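VlsE1 (Borreliella burgdorferi, PDB 1L8W) is a variable surface lipoprotein antigen whose switching between antigenic forms probably helps the spirochaete evade the host immune response. Local coordinates at residues 57-62 against 136-141; 274-279 against 303-308; 243-248 against 261-266. All blocks are in the same frame, centred on the assembly; numbering follows the deposited sequence.

In the fold
The three interactions run through one mainly helical protein, with interaction 2 between the others. Centres of interactions 1 and 2 lie about 10 Å apart, and those of interactions 2 and 3 about 16 Å. The first two touch directly. P57 CD packs on E306 CD at 3.6 Å, and I138 O lies 3.6 Å from A305 CB. Helix 247-252 begins in the first segment of interaction 3 and packs on helix 269-281, which carries one half of interaction 2. There A274 CB meets P247 CB at 3.5 Å. Interactions 1 and 3 do not touch. Their centres are about 24 Å apart and their nearest atoms about 12 Å.

Interaction 1. Residues 57-62 against 136-141; sequences PKKSDV and AAIGEV
The backbones at K58 and A137 form a single beta bridge, held by two nearly straight hydrogen bonds on either side of that pair. K59 N donates to A136 O at 2.9 Å, and I138 N to P57 O at 3.2 Å. This isolated bridge ties the start of helix 59-80 to the loop between helix 106-131 and strand 141-142. P57 O also accepts from a water, which in turn accepts from G139 N.

The turn into the helix is also held by D61: K58 N donates to D61 OD2 at 2.6 Å, and the same oxygen forms a salt bridge with K54.

I138 supplies most of the apolar contact. Its CG1 stands beside the backbone N (chi1 -76°), against the carbonyl of K58. CD1 at its end lies 3.7 Å from P57 CB, and V62 CG2 also reaches CD1. The P57 and I138 side chains cross at about a right angle.

K59 runs its aliphatic chain past two loop carbonyls. CG lies 3.0 Å from A136 O and CE 3.3 Å from A137 O. The chain bends at its last torsion (chi4 -67°), and NZ bonds to the carbonyl oxygens of G280, A282 and G285.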
# COMPACT_ATOMS: atom_id res chain seq x y z
N PRO A 57 -10.19 -2.34 -10.09
CA PRO A 57 -9.32 -1.16 -10.07
C PRO A 57 -7.93 -1.48 -10.62
O PRO A 57 -7.40 -2.59 -10.46
CB PRO A 57 -9.30 -0.78 -8.58
CG PRO A 57 -9.60 -2.07 -7.88
CD PRO A 57 -10.65 -2.69 -8.74
N LYS A 58 -7.32 -0.49 -11.25
CA LYS A 58 -6.01 -0.67 -11.84
C LYS A 58 -4.92 0.01 -11.05
O LYS A 58 -5.17 0.91 -10.25
CB LYS A 58 -6.01 -0.10 -13.26
CG LYS A 58 -7.15 -0.56 -14.14
CD LYS A 58 -7.09 -2.06 -14.39
CE LYS A 58 -8.01 -2.44 -15.55
NZ LYS A 58 -8.26 -3.90 -15.59
N LYS A 59 -3.69 -0.42 -11.29
CA LYS A 59 -2.54 0.17 -10.65
C LYS A 59 -2.47 1.64 -11.09
O LYS A 59 -1.90 2.47 -10.40
CB LYS A 59 -1.27 -0.56 -11.07
CG LYS A 59 -1.19 -2.02 -10.63
CD LYS A 59 0.07 -2.67 -11.18
CE LYS A 59 0.20 -4.15 -10.80
NZ LYS A 59 0.42 -4.36 -9.33
N SER A 60 -3.06 1.95 -12.25
CA SER A 60 -3.06 3.32 -12.75
C SER A 60 -4.03 4.18 -11.93
O SER A 60 -3.86 5.40 -11.83
CB SER A 60 -3.43 3.35 -14.24
OG SER A 60 -4.77 2.94 -14.44
N ASP A 61 -5.04 3.55 -11.34
CA ASP A 61 -6.01 4.24 -10.51
C ASP A 61 -5.29 4.76 -9.26
O ASP A 61 -5.69 5.78 -8.68
CB ASP A 61 -7.15 3.31 -10.09
CG ASP A 61 -8.11 3.03 -11.21
OD1 ASP A 61 -8.55 3.99 -11.87
OD2 ASP A 61 -8.43 1.84 -11.45
N VAL A 62 -4.23 4.06 -8.87
CA VAL A 62 -3.44 4.44 -7.70
C VAL A 62 -2.74 5.77 -7.95
O VAL A 62 -2.66 6.63 -7.08
CB VAL A 62 -2.38 3.35 -7.37
CG1 VAL A 62 -1.52 3.79 -6.19
CG2 VAL A 62 -3.08 2.03 -7.06
N ALA A 136 -1.19 -2.41 -15.07
CA ALA A 136 -1.97 -3.64 -14.93
C ALA A 136 -2.95 -3.58 -13.77
O ALA A 136 -2.98 -2.62 -12.99
CB ALA A 136 -1.04 -4.85 -14.78
N ALA A 137 -3.78 -4.61 -13.65
CA ALA A 137 -4.74 -4.68 -12.57
C ALA A 137 -4.00 -4.71 -11.24
O ALA A 137 -2.88 -5.21 -11.15
CB ALA A 137 -5.60 -5.93 -12.73
N ILE A 138 -4.62 -4.16 -10.21
CA ILE A 138 -4.01 -4.16 -8.89
C ILE A 138 -3.95 -5.63 -8.48
O ILE A 138 -3.02 -6.06 -7.80
CB ILE A 138 -4.87 -3.37 -7.88
CG1 ILE A 138 -4.68 -1.88 -8.11
CG2 ILE A 138 -4.53 -3.77 -6.45
CD1 ILE A 138 -5.74 -1.03 -7.43
N GLY A 139 -4.93 -6.39 -8.94
CA GLY A 139 -4.99 -7.81 -8.65
C GLY A 139 -4.70 -8.68 -9.86
O GLY A 139 -5.47 -9.58 -10.18
N GLU A 140 -3.59 -8.39 -10.54
CA GLU A 140 -3.18 -9.15 -11.71
C GLU A 140 -2.78 -10.54 -11.27
O GLU A 140 -1.97 -10.69 -10.36
CB GLU A 140 -1.99 -8.48 -12.39
CG GLU A 140 -2.36 -7.72 -13.64
CD GLU A 140 -2.98 -8.62 -14.69
OE1 GLU A 140 -2.26 -9.49 -15.22
OE2 GLU A 140 -4.19 -8.46 -14.98
N VAL A 141 -3.34 -11.56 -11.91
CA VAL A 141 -3.06 -12.95 -11.59
C VAL A 141 -2.52 -13.69 -12.81
O VAL A 141 -3.17 -13.72 -13.85
CB VAL A 141 -4.33 -13.69 -11.13
CG1 VAL A 141 -4.03 -15.17 -10.88
CG2 VAL A 141 -4.90 -13.01 -9.88
O HOH W 1 -7.89 -5.45 -10.01

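Interaction 2. Residues 274-279 against 303-308; sequences AAIALR and GAAESA
A308 N donates to A304 O at 2.6 Å, a short bond inside helix 294-333. Both residues lie on the side of that helix that meets helix 269-281. The contact itself has no hydrogen bond between the segments. It is made by small apolar groups.

A308 CB points at the other helix and meets A277 CB at 3.6 Å, methyl against methyl. The same CB also lies 3.8 Å from A277 CA. The two CA atoms of this pair are only 4.8 Å apart, since neither residue carries more than a methyl group.

This is a buried, nearly perpendicular helix-helix crossing. The axes of segments 274-279 and 303-308 approach to 8.2 Å, with a signed crossing angle of -88°. At such an angle the helices meet over a short patch, here 180 Å² in all.

I276 fills the rest of the patch with one branch. Its CG2 is anti to the backbone N, and it lies 3.8 Å from A308 CB and equally far from A305 CA. It thus sits over the helix surface between two residues one turn apart. A304 O is a little farther from the same methyl, at 4.1 Å.

Helix 205-216 closes one side: A211 touches I276, A212 touches A304 and V215 touches A308. F194 also packs on I276, and F287 of strand 287-288 on A305.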
# COMPACT_ATOMS: atom_id res chain seq x y z
N ALA A 274 0.68 -5.99 4.00
CA ALA A 274 1.50 -4.90 3.48
C ALA A 274 2.24 -5.33 2.21
O ALA A 274 2.34 -4.55 1.25
CB ALA A 274 2.51 -4.44 4.52
N ALA A 275 2.77 -6.55 2.21
CA ALA A 275 3.49 -7.08 1.05
C ALA A 275 2.52 -7.15 -0.11
O ALA A 275 2.86 -6.86 -1.25
CB ALA A 275 4.03 -8.49 1.35
N ILE A 276 1.30 -7.53 0.23
CA ILE A 276 0.22 -7.67 -0.72
C ILE A 276 -0.20 -6.32 -1.31
O ILE A 276 -0.27 -6.17 -2.52
CB ILE A 276 -1.00 -8.36 -0.06
CG1 ILE A 276 -0.67 -9.85 0.18
CG2 ILE A 276 -2.24 -8.20 -0.91
CD1 ILE A 276 -1.78 -10.68 0.79
N ALA A 277 -0.44 -5.33 -0.45
CA ALA A 277 -0.86 -4.02 -0.93
C ALA A 277 0.22 -3.34 -1.77
O ALA A 277 -0.09 -2.71 -2.79
CB ALA A 277 -1.26 -3.12 0.23
N LEU A 278 1.47 -3.47 -1.36
CA LEU A 278 2.58 -2.87 -2.10
C LEU A 278 2.73 -3.52 -3.47
O LEU A 278 2.95 -2.83 -4.47
CB LEU A 278 3.89 -3.02 -1.33
CG LEU A 278 4.20 -1.97 -0.27
CD1 LEU A 278 5.33 -2.46 0.61
CD2 LEU A 278 4.56 -0.65 -0.94
N ARG A 279 2.61 -4.84 -3.52
CA ARG A 279 2.74 -5.58 -4.76
C ARG A 279 1.62 -5.20 -5.72
O ARG A 279 1.86 -4.97 -6.91
CB ARG A 279 2.71 -7.07 -4.48
CG ARG A 279 2.79 -7.95 -5.70
CD ARG A 279 4.14 -8.61 -5.78
NE ARG A 279 4.07 -9.90 -6.43
CZ ARG A 279 5.13 -10.65 -6.70
NH1 ARG A 279 6.35 -10.22 -6.38
NH2 ARG A 279 4.97 -11.83 -7.26
N GLY A 303 -9.40 -10.18 -4.78
CA GLY A 303 -10.14 -9.52 -3.74
C GLY A 303 -9.24 -8.99 -2.64
O GLY A 303 -9.49 -7.93 -2.08
N ALA A 304 -8.18 -9.74 -2.35
CA ALA A 304 -7.23 -9.38 -1.30
C ALA A 304 -6.39 -8.17 -1.67
O ALA A 304 -6.26 -7.23 -0.89
CB ALA A 304 -6.32 -10.57 -0.99
N ALA A 305 -5.80 -8.21 -2.86
CA ALA A 305 -4.96 -7.13 -3.34
C ALA A 305 -5.78 -5.85 -3.36
O ALA A 305 -5.33 -4.79 -2.92
CB ALA A 305 -4.43 -7.45 -4.74
N GLU A 306 -7.00 -5.96 -3.89
CA GLU A 306 -7.88 -4.80 -3.97
C GLU A 306 -8.27 -4.31 -2.59
O GLU A 306 -8.22 -3.10 -2.31
CB GLU A 306 -9.11 -5.15 -4.81
CG GLU A 306 -8.76 -5.30 -6.30
CD GLU A 306 -9.90 -5.84 -7.14
OE1 GLU A 306 -11.07 -5.78 -6.68
OE2 GLU A 306 -9.62 -6.30 -8.26
N SER A 307 -8.65 -5.22 -1.70
CA SER A 307 -9.00 -4.78 -0.35
C SER A 307 -7.77 -4.20 0.34
O SER A 307 -7.86 -3.19 1.03
CB SER A 307 -9.55 -5.94 0.48
OG SER A 307 -10.85 -6.25 0.03
N ALA A 308 -6.61 -4.83 0.16
CA ALA A 308 -5.38 -4.34 0.77
C ALA A 308 -5.12 -2.90 0.33
O ALA A 308 -4.81 -2.03 1.15
CB ALA A 308 -4.20 -5.22 0.39

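Interaction 3. Residues 243-248 against 261-266; sequences EAKNPI and FGQDEM
K245 and two residues of 261-266 form the polar part of this contact. K245 NZ donates to Q263 OE1 at 2.9 Å, tilted 28° from the plane of the amide carbonyl. It also makes a salt bridge with E265 OE2 at 3.3 Å, where the hydrogen bond is weak. The lysine chain is extended until its last torsion (chi4 -64°), which turns NZ to meet both oxygens. Its CD passes 3.7 Å from E265 OE2 on the way. The amide of Q263 is held at both ends, because NE2 bonds to E242 O.

A water joins the backbones. It donates to A244 O at 2.6 Å and accepts from Q263 N.

Carbon atoms also press on backbone carbonyls. Q263 CG lies 3.2 Å from A244 O and close to E243 O, and M266 CG is near A244 O. E265 CB comes within 3.0 Å of K245 O.

The apolar part belongs to M266, a selenomethionine. Its CG lies 4.4 Å from A244 CB. The chain bends at chi2 and chi3, which brings SE and CE against the N246-P247 peptide link. CE then meets P247 CD at 3.2 Å, which is tight for two carbons, so the exact position of CE is doubtful. The P247 and M266 side chains cross at about a right angle.

The two segments flank helix 247-252 in the chain, and the contact brings them together. N246 is the N-cap of that helix, and its OD1 accepts from A249 N. A250 of the helix packs on A244 and M266, while Q271 of helix 269-281 touches both P247 and M266.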
# COMPACT_ATOMS: atom_id res chain seq x y z
N GLU A 243 12.81 -16.06 2.54
CA GLU A 243 13.86 -15.23 3.11
C GLU A 243 13.52 -13.78 3.43
O GLU A 243 14.19 -13.16 4.25
CB GLU A 243 15.07 -15.25 2.18
CG GLU A 243 15.64 -16.63 1.91
CD GLU A 243 16.65 -16.63 0.77
OE1 GLU A 243 17.45 -15.68 0.69
OE2 GLU A 243 16.64 -17.58 -0.05
N ALA A 244 12.48 -13.24 2.79
CA ALA A 244 12.09 -11.85 3.03
C ALA A 244 11.86 -11.55 4.51
O ALA A 244 11.26 -12.35 5.23
CB ALA A 244 10.82 -11.53 2.23
N LYS A 245 12.35 -10.39 4.96
CA LYS A 245 12.19 -9.99 6.36
C LYS A 245 11.34 -8.73 6.55
O LYS A 245 11.06 -8.31 7.68
CB LYS A 245 13.56 -9.79 7.02
CG LYS A 245 14.34 -11.10 7.27
CD LYS A 245 15.70 -10.83 7.91
CE LYS A 245 16.44 -12.13 8.23
NZ LYS A 245 15.73 -12.95 9.25
N ASN A 246 10.92 -8.12 5.44
CA ASN A 246 10.08 -6.93 5.50
C ASN A 246 9.13 -6.94 4.30
O ASN A 246 9.44 -7.54 3.27
CB ASN A 246 10.95 -5.66 5.52
CG ASN A 246 11.77 -5.48 4.25
OD1 ASN A 246 11.24 -5.17 3.19
ND2 ASN A 246 13.08 -5.68 4.37
N PRO A 247 7.97 -6.28 4.41
CA PRO A 247 7.04 -6.29 3.27
C PRO A 247 7.56 -5.74 1.93
O PRO A 247 7.10 -6.16 0.86
CB PRO A 247 5.81 -5.53 3.81
CG PRO A 247 6.35 -4.70 4.92
CD PRO A 247 7.40 -5.55 5.56
N ILE A 248 8.52 -4.81 1.98
CA ILE A 248 9.10 -4.25 0.75
C ILE A 248 9.92 -5.33 0.02
O ILE A 248 9.78 -5.51 -1.19
CB ILE A 248 10.00 -3.02 1.06
CG1 ILE A 248 9.13 -1.85 1.53
CG2 ILE A 248 10.81 -2.61 -0.17
CD1 ILE A 248 9.90 -0.60 1.88
N PHE A 261 5.87 -17.83 3.60
CA PHE A 261 6.77 -16.82 4.11
C PHE A 261 7.45 -17.57 5.26
O PHE A 261 6.79 -18.04 6.19
CB PHE A 261 6.00 -15.61 4.63
CG PHE A 261 5.49 -14.69 3.54
CD1 PHE A 261 6.38 -14.04 2.69
CD2 PHE A 261 4.13 -14.44 3.40
CE1 PHE A 261 5.92 -13.16 1.70
CE2 PHE A 261 3.66 -13.56 2.42
CZ PHE A 261 4.56 -12.92 1.57
N GLY A 262 8.77 -17.68 5.20
CA GLY A 262 9.49 -18.42 6.22
C GLY A 262 10.06 -17.66 7.40
O GLY A 262 10.22 -18.22 8.48
N GLN A 263 10.37 -16.38 7.21
CA GLN A 263 10.93 -15.59 8.30
C GLN A 263 9.87 -15.18 9.32
O GLN A 263 8.69 -15.07 8.99
CB GLN A 263 11.63 -14.36 7.73
CG GLN A 263 12.74 -14.70 6.74
CD GLN A 263 13.78 -15.64 7.33
OE1 GLN A 263 14.42 -15.32 8.33
NE2 GLN A 263 13.93 -16.81 6.73
N ASP A 264 10.30 -14.98 10.57
CA ASP A 264 9.38 -14.58 11.63
C ASP A 264 8.93 -13.14 11.46
O ASP A 264 7.84 -12.78 11.89
CB ASP A 264 10.04 -14.76 13.00
CG ASP A 264 10.19 -16.22 13.40
OD1 ASP A 264 9.16 -16.93 13.48
OD2 ASP A 264 11.33 -16.66 13.65
N GLU A 265 9.77 -12.32 10.84
CA GLU A 265 9.44 -10.91 10.62
C GLU A 265 8.21 -10.79 9.73
O GLU A 265 7.45 -9.84 9.84
CB GLU A 265 10.62 -10.17 10.00
CG GLU A 265 11.80 -9.97 10.95
CD GLU A 265 12.79 -11.11 10.90
OE1 GLU A 265 12.37 -12.26 10.64
OE2 GLU A 265 13.99 -10.86 11.14
N MSE A 266 8.04 -11.75 8.82
CA MSE A 266 6.88 -11.77 7.94
C MSE A 266 5.88 -12.69 8.66
O MSE A 266 5.74 -12.61 9.88
CB MSE A 266 7.25 -12.32 6.56
CG MSE A 266 8.00 -11.33 5.64
SE MSE A 266 7.01 -9.70 5.11
CE MSE A 266 7.49 -8.61 6.62
O HOH W 2 9.67 -14.38 4.86